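Local atomic coordinates of protein kinase A regulatory subunit, putative (Trypanosoma cruzi, PDB entry 6FTF), a protein that probably holds a protein kinase A catalytic subunit in check and binds nucleosides such as 7-cyano-7-deazainosine, rather than cyclic AMP, in its two cyclic nucleotide-binding domains. Residues E190-Y195 against W201-M206; G234-L239 against P282-Y287. All coordinates share one frame; numbering follows the deposited sequence.

Interaction 1 of 2, residues E190-Y195 against W201-M206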
# COMPACT_ATOMS: atom_id res chain seq x y z
N GLU A 190 -3.75 -25.39 6.32
CA GLU A 190 -2.66 -24.46 6.58
C GLU A 190 -3.20 -23.19 7.23
O GLU A 190 -4.29 -22.70 6.92
CB GLU A 190 -1.88 -24.14 5.30
CG GLU A 190 -1.09 -25.35 4.82
CD GLU A 190 -0.11 -25.07 3.71
OE1 GLU A 190 -0.43 -24.27 2.82
OE2 GLU A 190 0.98 -25.68 3.72
N TYR A 191 -2.41 -22.66 8.16
CA TYR A 191 -2.76 -21.43 8.87
C TYR A 191 -2.28 -20.23 8.06
O TYR A 191 -1.09 -20.10 7.73
CB TYR A 191 -2.14 -21.41 10.27
CG TYR A 191 -2.90 -22.23 11.30
CD1 TYR A 191 -3.24 -23.56 11.07
CD2 TYR A 191 -3.27 -21.67 12.51
CE1 TYR A 191 -3.95 -24.28 12.02
CE2 TYR A 191 -3.96 -22.40 13.46
CZ TYR A 191 -4.29 -23.70 13.21
OH TYR A 191 -5.00 -24.46 14.12
N ILE A 192 -3.21 -19.35 7.74
CA ILE A 192 -2.91 -18.08 7.10
C ILE A 192 -2.44 -17.08 8.14
O ILE A 192 -1.46 -16.35 7.92
CB ILE A 192 -4.16 -17.60 6.35
CG1 ILE A 192 -4.55 -18.64 5.29
CG2 ILE A 192 -3.94 -16.22 5.74
CD1 ILE A 192 -5.89 -18.43 4.63
N ILE A 193 -3.15 -17.02 9.28
CA ILE A 193 -2.80 -16.21 10.44
C ILE A 193 -2.81 -17.12 11.66
O ILE A 193 -3.73 -17.93 11.83
CB ILE A 193 -3.78 -15.03 10.63
CG1 ILE A 193 -3.66 -14.09 9.45
CG2 ILE A 193 -3.53 -14.32 11.95
CD1 ILE A 193 -4.76 -12.99 9.38
N HIS A 194 -1.79 -16.99 12.52
CA HIS A 194 -1.80 -17.61 13.84
C HIS A 194 -2.17 -16.57 14.89
O HIS A 194 -1.71 -15.43 14.82
CB HIS A 194 -0.42 -18.16 14.21
CG HIS A 194 -0.11 -19.49 13.61
ND1 HIS A 194 -0.43 -20.68 14.23
CD2 HIS A 194 0.49 -19.82 12.45
CE1 HIS A 194 -0.02 -21.69 13.48
NE2 HIS A 194 0.53 -21.19 12.38
N TYR A 195 -2.96 -17.00 15.86
CA TYR A 195 -3.23 -16.23 17.06
C TYR A 195 -1.94 -15.81 17.73
O TYR A 195 -0.99 -16.58 17.80
CB TYR A 195 -4.01 -17.16 18.00
CG TYR A 195 -4.39 -16.58 19.34
CD1 TYR A 195 -3.50 -16.51 20.38
CD2 TYR A 195 -5.69 -16.13 19.57
CE1 TYR A 195 -3.85 -15.99 21.60
CE2 TYR A 195 -6.05 -15.61 20.80
CZ TYR A 195 -5.13 -15.55 21.80
OH TYR A 195 -5.47 -15.05 23.04
N TRP A 201 -0.05 -8.56 8.12
CA TRP A 201 -0.51 -8.91 6.79
C TRP A 201 -2.03 -8.91 6.70
O TRP A 201 -2.72 -9.49 7.54
CB TRP A 201 -0.02 -10.30 6.43
CG TRP A 201 1.47 -10.42 6.36
CD1 TRP A 201 2.30 -11.06 7.24
CD2 TRP A 201 2.30 -9.91 5.31
NE1 TRP A 201 3.61 -10.98 6.80
CE2 TRP A 201 3.63 -10.28 5.62
CE3 TRP A 201 2.06 -9.20 4.14
CZ2 TRP A 201 4.71 -9.93 4.80
CZ3 TRP A 201 3.14 -8.85 3.33
CH2 TRP A 201 4.44 -9.23 3.66
N LEU A 202 -2.53 -8.29 5.64
CA LEU A 202 -3.94 -8.32 5.30
C LEU A 202 -4.10 -9.15 4.04
O LEU A 202 -3.31 -9.02 3.09
CB LEU A 202 -4.47 -6.89 5.09
CG LEU A 202 -5.96 -6.70 4.79
CD1 LEU A 202 -6.44 -5.32 5.26
CD2 LEU A 202 -6.25 -6.87 3.32
N TYR A 203 -5.09 -10.03 4.03
CA TYR A 203 -5.31 -10.96 2.94
C TYR A 203 -6.69 -10.73 2.36
O TYR A 203 -7.67 -10.61 3.11
CB TYR A 203 -5.22 -12.41 3.44
CG TYR A 203 -3.88 -12.79 4.01
CD1 TYR A 203 -3.60 -12.56 5.34
CD2 TYR A 203 -2.90 -13.38 3.23
CE1 TYR A 203 -2.37 -12.89 5.87
CE2 TYR A 203 -1.68 -13.71 3.75
CZ TYR A 203 -1.42 -13.47 5.06
OH TYR A 203 -0.18 -13.80 5.60
N ILE A 204 -6.78 -10.67 1.03
CA ILE A 204 -8.05 -10.66 0.34
C ILE A 204 -8.18 -12.01 -0.33
O ILE A 204 -7.27 -12.46 -1.03
CB ILE A 204 -8.13 -9.53 -0.70
CG1 ILE A 204 -7.77 -8.18 -0.08
CG2 ILE A 204 -9.51 -9.52 -1.32
CD1 ILE A 204 -7.68 -7.04 -1.08
N ILE A 205 -9.28 -12.70 -0.07
CA ILE A 205 -9.45 -14.05 -0.58
C ILE A 205 -9.84 -14.00 -2.05
O ILE A 205 -10.92 -13.52 -2.42
CB ILE A 205 -10.48 -14.83 0.25
CG1 ILE A 205 -10.06 -14.84 1.72
CG2 ILE A 205 -10.62 -16.25 -0.30
CD1 ILE A 205 -11.09 -15.41 2.64
N MET A 206 -8.97 -14.54 -2.91
CA MET A 206 -9.26 -14.63 -4.34
C MET A 206 -10.00 -15.91 -4.68
O MET A 206 -10.80 -15.92 -5.63
CB MET A 206 -7.96 -14.55 -5.16
CG MET A 206 -7.21 -13.25 -4.96
SD MET A 206 -5.69 -13.10 -5.92
CE MET A 206 -6.34 -12.80 -7.56
O HOH W 1 0.09 -14.05 8.18
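The ring of Tyr-203 takes the methyl CG2 of Ile-192 squarely over the centre of one face, a CH-pi contact in which CG2 lies 3.6 Å from the centroid of the Tyr-203 ring and only 6° off its normal. All six ring carbons are therefore almost equally far from the methyl. Ile-193 comes to the same ring obliquely, its CG1 4.0 Å from Tyr-203 CE1. In Ile-192 the methyl CG2 stands anti to the backbone N while CG1 folds back beside that N (chi1 -60°), which leaves the short branch for the ring and the longer one to run elsewhere. Both residues come from the 191-193 strand and Tyr-203 from strand 201-205, which belong to the two different antiparallel sheets of the second cyclic nucleotide-binding domain, a jelly-roll-like beta-barrel of the cupin type; the side chains thus fill the space between sheets. A classic beta bulge, with Ile-192 and Ile-193 both facing Val-248, is consistent with two consecutive isoleucines both reaching the Tyr-203 ring. The beta branch gives Ile-192 a second methyl close to the main chain to set on the ring, and tyrosine adds a polar end to an otherwise apolar contact. A water links that end to the backbone: it donates to Ile-192 O (2.8 Å) and is hydrogen-bonded to Tyr-203 OH (2.6 Å). Ile-233 of strand 232-233 touches both Ile-193 and Tyr-203.

Interaction 2 of 2, residues G234-L239 against P282-Y287. With 7CI (7-cyano-7-deazainosine), chain E.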
# COMPACT_ATOMS: atom_id res chain seq x y z
N GLY A 234 -7.29 -9.91 8.54
CA GLY A 234 -6.07 -9.28 9.01
C GLY A 234 -6.21 -7.81 9.31
O GLY A 234 -5.29 -7.22 9.90
N GLU A 235 -7.35 -7.20 9.00
CA GLU A 235 -7.45 -5.76 9.18
C GLU A 235 -7.65 -5.35 10.63
O GLU A 235 -7.38 -4.19 10.97
CB GLU A 235 -8.57 -5.15 8.34
CG GLU A 235 -9.97 -5.42 8.83
CD GLU A 235 -10.48 -6.81 8.54
OE1 GLU A 235 -9.80 -7.57 7.80
OE2 GLU A 235 -11.58 -7.14 9.06
N LEU A 236 -8.15 -6.23 11.51
CA LEU A 236 -8.53 -5.77 12.84
C LEU A 236 -7.32 -5.28 13.61
O LEU A 236 -7.37 -4.25 14.30
CB LEU A 236 -9.23 -6.87 13.62
CG LEU A 236 -10.53 -7.39 13.01
CD1 LEU A 236 -11.15 -8.43 13.92
CD2 LEU A 236 -11.53 -6.27 12.74
N GLU A 237 -6.22 -6.01 13.50
CA GLU A 237 -4.99 -5.64 14.18
C GLU A 237 -4.46 -4.31 13.67
O GLU A 237 -3.82 -3.56 14.43
CB GLU A 237 -3.95 -6.73 13.98
CG GLU A 237 -4.28 -8.04 14.69
CD GLU A 237 -5.46 -8.82 14.12
OE1 GLU A 237 -5.65 -8.83 12.88
OE2 GLU A 237 -6.21 -9.44 14.92
N PHE A 238 -4.66 -4.04 12.37
CA PHE A 238 -4.20 -2.80 11.76
C PHE A 238 -5.03 -1.62 12.24
O PHE A 238 -4.50 -0.51 12.42
CB PHE A 238 -4.35 -2.84 10.24
CG PHE A 238 -3.48 -3.83 9.49
CD1 PHE A 238 -2.70 -4.81 10.10
CD2 PHE A 238 -3.48 -3.74 8.11
CE1 PHE A 238 -1.94 -5.68 9.31
CE2 PHE A 238 -2.72 -4.57 7.34
CZ PHE A 238 -1.96 -5.55 7.93
N LEU A 239 -6.34 -1.83 12.41
CA LEU A 239 -7.25 -0.78 12.84
C LEU A 239 -7.05 -0.44 14.30
O LEU A 239 -7.10 0.74 14.69
CB LEU A 239 -8.70 -1.22 12.63
CG LEU A 239 -9.13 -1.36 11.17
CD1 LEU A 239 -10.47 -2.04 11.08
CD2 LEU A 239 -9.20 -0.01 10.46
N PRO A 282 -22.72 -9.29 12.88
CA PRO A 282 -22.76 -10.34 13.91
C PRO A 282 -21.60 -11.31 13.85
O PRO A 282 -21.32 -11.95 14.88
CB PRO A 282 -24.11 -11.03 13.67
CG PRO A 282 -24.46 -10.69 12.27
CD PRO A 282 -23.91 -9.32 12.03
N LYS A 283 -20.92 -11.44 12.71
CA LYS A 283 -19.77 -12.34 12.66
C LYS A 283 -18.61 -11.86 13.52
O LYS A 283 -17.69 -12.65 13.77
CB LYS A 283 -19.30 -12.53 11.21
CG LYS A 283 -20.34 -13.23 10.35
CD LYS A 283 -20.01 -13.20 8.85
CE LYS A 283 -19.08 -14.35 8.43
NZ LYS A 283 -19.09 -14.64 6.94
N TYR A 284 -18.65 -10.60 13.98
CA TYR A 284 -17.60 -10.02 14.82
C TYR A 284 -18.06 -9.81 16.26
O TYR A 284 -17.40 -9.08 17.01
CB TYR A 284 -17.08 -8.72 14.20
CG TYR A 284 -16.39 -8.89 12.85
CD1 TYR A 284 -17.13 -9.06 11.68
CD2 TYR A 284 -15.02 -8.86 12.74
CE1 TYR A 284 -16.50 -9.21 10.46
CE2 TYR A 284 -14.38 -9.00 11.52
CZ TYR A 284 -15.13 -9.17 10.38
OH TYR A 284 -14.55 -9.32 9.14
N GLU A 285 -19.13 -10.48 16.69
CA GLU A 285 -19.53 -10.42 18.09
C GLU A 285 -18.40 -10.87 19.01
O GLU A 285 -18.16 -10.25 20.05
CB GLU A 285 -20.78 -11.29 18.30
CG GLU A 285 -21.28 -11.27 19.73
CD GLU A 285 -22.56 -12.05 19.92
OE1 GLU A 285 -23.03 -12.12 21.08
OE2 GLU A 285 -23.09 -12.60 18.93
N TYR A 286 -17.71 -11.95 18.65
CA TYR A 286 -16.59 -12.44 19.44
C TYR A 286 -15.54 -11.34 19.63
O TYR A 286 -15.08 -11.07 20.75
CB TYR A 286 -16.01 -13.69 18.77
CG TYR A 286 -14.76 -14.18 19.44
CD1 TYR A 286 -14.81 -15.07 20.51
CD2 TYR A 286 -13.53 -13.74 19.03
CE1 TYR A 286 -13.66 -15.49 21.14
CE2 TYR A 286 -12.37 -14.15 19.67
CZ TYR A 286 -12.45 -15.03 20.72
OH TYR A 286 -11.32 -15.44 21.36
N TYR A 287 -15.16 -10.67 18.54
CA TYR A 287 -14.16 -9.61 18.62
C TYR A 287 -14.61 -8.47 19.50
O TYR A 287 -13.80 -7.88 20.21
CB TYR A 287 -13.87 -9.07 17.23
CG TYR A 287 -12.81 -8.01 17.18
CD1 TYR A 287 -11.51 -8.26 17.63
CD2 TYR A 287 -13.07 -6.78 16.63
CE1 TYR A 287 -10.52 -7.30 17.55
CE2 TYR A 287 -12.10 -5.81 16.52
CZ TYR A 287 -10.82 -6.07 16.98
OH TYR A 287 -9.86 -5.10 16.84
C1 7CI E . -10.21 -12.15 11.90
N1 7CI E . -11.07 -12.11 13.14
O1 7CI E . -8.99 -12.80 12.19
C2 7CI E . -12.39 -12.15 13.13
N2 7CI E . -13.24 -12.27 12.08
O2 7CI E . -9.71 -10.74 10.06
C3 7CI E . -14.55 -12.39 12.34
N3 7CI E . -15.04 -12.28 13.65
O3 7CI E . -7.83 -9.49 11.46
C4 7CI E . -14.21 -12.12 14.72
N4 7CI E . -11.42 -11.71 17.86
C5 7CI E . -12.81 -12.08 14.49
O5 7CI E . -14.74 -11.99 15.86
C6 7CI E . -11.62 -11.97 15.32
C7 7CI E . -10.58 -12.01 14.40
C8 7CI E . -11.52 -11.83 16.71
C9 7CI E . -9.84 -10.78 11.43
C10 7CI E . -8.60 -10.54 12.12
C11 7CI E . -7.91 -11.91 11.98
C12 7CI E . -6.79 -12.18 13.06
O4 7CI E . -7.25 -11.85 14.32
O HOH W 2 -11.97 -9.75 8.78
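Leu-236 sets its methyl CD1 over the centre of the Tyr-287 ring, a CH-pi contact 3.5 Å from the ring centroid; a branched leucine can do this while also meeting the edge of Tyr-284 and the bound 7-cyano-7-deazainosine. This is the nucleoside pocket of the second cyclic nucleotide-binding domain: the short helix 235-240 is placed like the helix of the phosphate-binding cassette in relatives and grips the ribose, while 282-287, leading into helix 285-293, closes over the base. Ligand C3 lies over one face of the Tyr-284 ring, toward that ring's rim, 3.5 Å from Tyr-284 CE2. Ligand N3 donates to the backbone Lys-283 O at 2.7 Å. Glu-237, bent at chi2 (70°), accepts from both ligand O3 and O4, so a carboxylate suits this sugar. Gly-234 N donates to ligand O2 at 163°, and the positive phi there favours glycine. Flat tyrosine suits position 284, covering the base and donating its hydroxyl to a water that joins ligand O2 and Glu-235 OE2. Further out, partners would hold two side-chain ends in place: His-232 ND1 bonds Glu-235 OE1, and His-242 NE2 and Asn-240 ND2 bond Tyr-287 OH.

How the interactions relate
Both contacts are buried and lie in the second cyclic nucleotide-binding domain, their centres about 13 Å apart, but they serve different parts of it. Interaction 1 joins strands of two sheets inside the barrel through apolar groups and one water; interaction 2 joins a short helix to the C-terminal helical region around a ligand, and its polar bonds run from both segments to that ligand and a bridging water, while the direct protein packing is mainly apolar. They touch: the Phe-238 ring atom CZ packs 3.6 Å from Leu-202 N, and Leu-202 CD1 lies 3.7 Å from Glu-235 CB. Ile-193 is a further link, its CD1 4.0 Å from Gly-234 CA, and belongs to both the barrel packing and the nucleoside's surroundings.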